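Local coordinates for protein sulfoquinovosidase (Escherichia coli, PDB 5AEG) that hydrolyses sulfoquinovosyl diacylglycerides and simple sulfoquinovosides to release sulfoquinovose, which feeds bacterial sulfoglycolysis, at residues A[96-101]-A[223-228]; A[227-230]-A[234-237]. One frame throughout, in Å; residues are numbered along the deposited sequence.

In the fold
Both contacts use strand 221-228, and their centres lie about 12 Å apart on the same side of the molecule's centre. Contact 1 comes first along it: residues 223-228 meet the turn at 96-101, which closes the hairpin of strands 89-97 and 103-109. Contact 2 takes over at Glu227 and Cys228, where the strand runs out, and packs residues 227-230 against the first turn of helix 232-243. One contact thus looks across the antiparallel strands of the N-terminal beta region, the other carries the chain from these strands into helix 232-243. Both are structural and lie away from the catalytic, sulfolipid-binding and calcium sites.

Contact 1 (A[96-101]-A[223-228]); sequences SADDQG and TLRFEC
Asp98 and Arg225 face each other with their charged ends, carboxylate OD2 lying 3.6 Å from guanidinium NH1, a long salt bridge. The oxygen comes in at the edge of the guanidinium, near its plane, while the two side chains cross at about a right angle and their flat groups are turned 40° apart. Arg225 reaches this place with a bend: CG sits beside the backbone N (chi1 -81°), and chi3 of -135° turns the chain aside before the guanidinium. Each partner is more firmly held from outside the pair. Asp98 OD2 also bridges to Arg102, and NH2 of Arg225 pairs with Asp198, so the charges alternate along a small network at the protein surface, where each group probably offsets the charge of the next.

The turn of its own segment adds a lesser hold on the Asp98 carboxylate. A type I turn runs from Asp98 to Gly101 and is closed by the bond from Gly101 N to Asp98 O, 3.0 Å long. Within it Asp98 OD1 accepts a weak bond from Gln100 N, also 3.0 Å. Strand 103-109 lies between strands 89-97 and 221-228, and the salt bridge spans it: a long surface salt bridge from a beta-hairpin turn to the next-but-one strand, among the antiparallel strands of the N-terminal, galactose mutarotase-like part of this family 31 glycosidase.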
# COMPACT_ATOMS: atom_id res chain seq x y z
N SER A 96 -23.93 -19.62 -0.04
CA SER A 96 -24.10 -19.93 1.38
C SER A 96 -23.81 -18.69 2.25
O SER A 96 -23.31 -17.68 1.72
CB SER A 96 -23.32 -21.16 1.77
OG SER A 96 -21.93 -20.98 2.03
N ALA A 97 -24.31 -18.70 3.48
CA ALA A 97 -23.74 -17.89 4.62
C ALA A 97 -22.47 -18.59 5.17
O ALA A 97 -22.37 -19.83 5.18
CB ALA A 97 -24.77 -17.67 5.72
N ASP A 98 -21.43 -17.83 5.53
CA ASP A 98 -20.26 -18.43 6.18
C ASP A 98 -20.47 -18.39 7.70
O ASP A 98 -21.57 -17.95 8.18
CB ASP A 98 -18.91 -17.84 5.68
CG ASP A 98 -18.49 -16.51 6.40
OD1 ASP A 98 -19.30 -15.94 7.17
OD2 ASP A 98 -17.35 -16.03 6.13
N ASP A 99 -19.44 -18.81 8.45
CA ASP A 99 -19.49 -18.86 9.95
C ASP A 99 -20.10 -17.61 10.60
O ASP A 99 -21.00 -17.71 11.47
CB ASP A 99 -18.09 -19.11 10.51
CG ASP A 99 -17.39 -20.27 9.85
OD1 ASP A 99 -17.78 -21.44 10.10
OD2 ASP A 99 -16.47 -20.01 9.04
N GLN A 100 -19.62 -16.44 10.13
CA GLN A 100 -20.01 -15.12 10.65
C GLN A 100 -21.21 -14.45 9.97
O GLN A 100 -21.56 -13.33 10.37
CB GLN A 100 -18.79 -14.19 10.61
CG GLN A 100 -17.70 -14.54 11.62
CD GLN A 100 -16.82 -15.75 11.25
OE1 GLN A 100 -16.36 -15.90 10.12
NE2 GLN A 100 -16.56 -16.61 12.25
N GLY A 101 -21.87 -15.11 8.99
CA GLY A 101 -23.02 -14.49 8.23
C GLY A 101 -22.67 -13.70 6.97
O GLY A 101 -23.48 -12.89 6.44
N THR A 223 -13.39 -17.98 -4.97
CA THR A 223 -14.15 -17.83 -3.75
C THR A 223 -14.26 -16.35 -3.42
O THR A 223 -13.20 -15.68 -3.27
CB THR A 223 -13.42 -18.49 -2.61
OG1 THR A 223 -13.30 -19.91 -2.90
CG2 THR A 223 -14.17 -18.28 -1.33
N LEU A 224 -15.49 -15.86 -3.31
CA LEU A 224 -15.78 -14.46 -3.02
C LEU A 224 -16.62 -14.36 -1.74
O LEU A 224 -17.55 -15.14 -1.54
CB LEU A 224 -16.61 -13.83 -4.15
CG LEU A 224 -16.09 -13.95 -5.56
CD1 LEU A 224 -16.50 -15.29 -6.20
CD2 LEU A 224 -16.53 -12.76 -6.40
N ARG A 225 -16.36 -13.37 -0.91
CA ARG A 225 -17.11 -13.16 0.33
C ARG A 225 -17.60 -11.76 0.35
O ARG A 225 -16.87 -10.86 -0.07
CB ARG A 225 -16.21 -13.29 1.52
CG ARG A 225 -15.91 -14.72 1.97
CD ARG A 225 -14.68 -14.68 2.90
NE ARG A 225 -13.77 -15.75 2.55
CZ ARG A 225 -13.98 -17.00 2.89
NH1 ARG A 225 -15.03 -17.30 3.64
NH2 ARG A 225 -13.15 -17.93 2.50
N PHE A 226 -18.82 -11.55 0.87
CA PHE A 226 -19.43 -10.21 0.96
C PHE A 226 -19.99 -9.99 2.36
O PHE A 226 -20.45 -10.98 3.06
CB PHE A 226 -20.57 -9.99 -0.00
CG PHE A 226 -20.28 -10.25 -1.43
CD1 PHE A 226 -20.06 -11.54 -1.89
CD2 PHE A 226 -20.30 -9.22 -2.35
CE1 PHE A 226 -19.86 -11.78 -3.21
CE2 PHE A 226 -20.11 -9.45 -3.69
CZ PHE A 226 -19.87 -10.76 -4.12
N GLU A 227 -19.89 -8.76 2.85
CA GLU A 227 -20.68 -8.36 4.04
C GLU A 227 -21.18 -6.99 3.77
O GLU A 227 -20.52 -6.21 3.08
CB GLU A 227 -19.91 -8.28 5.31
CG GLU A 227 -19.76 -9.50 6.10
CD GLU A 227 -19.06 -9.26 7.43
OE1 GLU A 227 -17.81 -9.20 7.43
OE2 GLU A 227 -19.76 -9.28 8.49
N CYS A 228 -22.32 -6.65 4.39
CA CYS A 228 -22.90 -5.33 4.33
C CYS A 228 -22.82 -4.67 5.70
O CYS A 228 -22.49 -5.30 6.72
CB CYS A 228 -24.38 -5.39 3.94
SG CYS A 228 -24.75 -6.17 2.37

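Contact 2 (A[227-230]-A[234-237]); sequences ECAD and SLLE
Ala229 lays its methyl group against the first turn of helix 232-243, CB standing 3.6 Å from Leu235 N and, on the serine beside it, equally close to Ser234 OG. The same methyl meets Leu235 CB at 4.0 Å, the one apolar side-chain pair of the contact. Leu235 carries on from there: with CG anti to its backbone N (chi1 -168°), the side chain swings back toward the strand and sets CD1 3.6 Å from the carbonyl O of Glu227, so that it touches backbone atoms of the strand. CD1 also lies 4.0 Å from Cys228 C, while the CB of Cys228 points away from the helix, its side chain packing on Tyr193 and Gln25.

The polar link is indirect. One water accepts from Asp230 N at 3.1 Å and hydrogen-bonds Ser234 OG at 3.0 Å, joining the loop to the helix beside the alanine methyl. Lys238 NZ, one turn further along the helix, hydrogen-bonds Cys228 O. Beyond the pair, Leu235 rests on Tyr194 of the neighbouring strand. This is a tight beta-to-alpha connection, with helix 232-243 folded back on the end of strand 221-228.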
# COMPACT_ATOMS: atom_id res chain seq x y z
N GLU A 227 -19.89 -8.76 2.85
CA GLU A 227 -20.68 -8.36 4.04
C GLU A 227 -21.18 -6.99 3.77
O GLU A 227 -20.52 -6.21 3.08
CB GLU A 227 -19.91 -8.28 5.31
CG GLU A 227 -19.76 -9.50 6.10
CD GLU A 227 -19.06 -9.26 7.43
OE1 GLU A 227 -17.81 -9.20 7.43
OE2 GLU A 227 -19.76 -9.28 8.49
N CYS A 228 -22.32 -6.65 4.39
CA CYS A 228 -22.90 -5.33 4.33
C CYS A 228 -22.82 -4.67 5.70
O CYS A 228 -22.49 -5.30 6.72
CB CYS A 228 -24.38 -5.39 3.94
SG CYS A 228 -24.75 -6.17 2.37
N ALA A 229 -23.06 -3.36 5.70
CA ALA A 229 -23.18 -2.61 6.93
C ALA A 229 -23.96 -1.33 6.71
O ALA A 229 -24.21 -0.90 5.58
CB ALA A 229 -21.79 -2.40 7.61
N ASP A 230 -24.39 -0.75 7.83
CA ASP A 230 -25.18 0.45 7.87
C ASP A 230 -24.40 1.71 7.67
O ASP A 230 -24.95 2.69 7.08
CB ASP A 230 -25.92 0.58 9.23
CG ASP A 230 -27.12 -0.40 9.32
OD1 ASP A 230 -27.56 -0.88 8.21
OD2 ASP A 230 -27.55 -0.70 10.46
N SER A 234 -18.65 1.08 10.14
CA SER A 234 -18.97 -0.30 10.53
C SER A 234 -18.43 -1.30 9.48
O SER A 234 -17.95 -2.35 9.80
CB SER A 234 -20.53 -0.47 10.67
OG SER A 234 -20.75 -1.81 11.04
N LEU A 235 -18.58 -0.92 8.22
CA LEU A 235 -18.09 -1.76 7.13
C LEU A 235 -16.58 -2.05 7.29
O LEU A 235 -16.16 -3.20 7.17
CB LEU A 235 -18.48 -1.17 5.81
CG LEU A 235 -18.25 -2.13 4.64
CD1 LEU A 235 -19.20 -3.33 4.73
CD2 LEU A 235 -18.43 -1.40 3.34
N LEU A 236 -15.80 -1.05 7.70
CA LEU A 236 -14.35 -1.21 7.84
C LEU A 236 -13.98 -2.01 9.03
O LEU A 236 -13.02 -2.77 9.03
CB LEU A 236 -13.60 0.19 7.80
CG LEU A 236 -13.69 0.96 6.48
CD1 LEU A 236 -12.90 2.22 6.63
CD2 LEU A 236 -13.13 0.19 5.30
N GLU A 237 -14.76 -1.87 10.10
CA GLU A 237 -14.67 -2.78 11.23
C GLU A 237 -14.91 -4.24 10.78
O GLU A 237 -14.16 -5.11 11.18
CB GLU A 237 -15.62 -2.36 12.37
CG GLU A 237 -15.48 -3.28 13.57
CD GLU A 237 -16.35 -2.88 14.75
OE1 GLU A 237 -17.32 -2.11 14.56
OE2 GLU A 237 -16.07 -3.37 15.85
O HOH W 1 -23.69 -1.99 10.56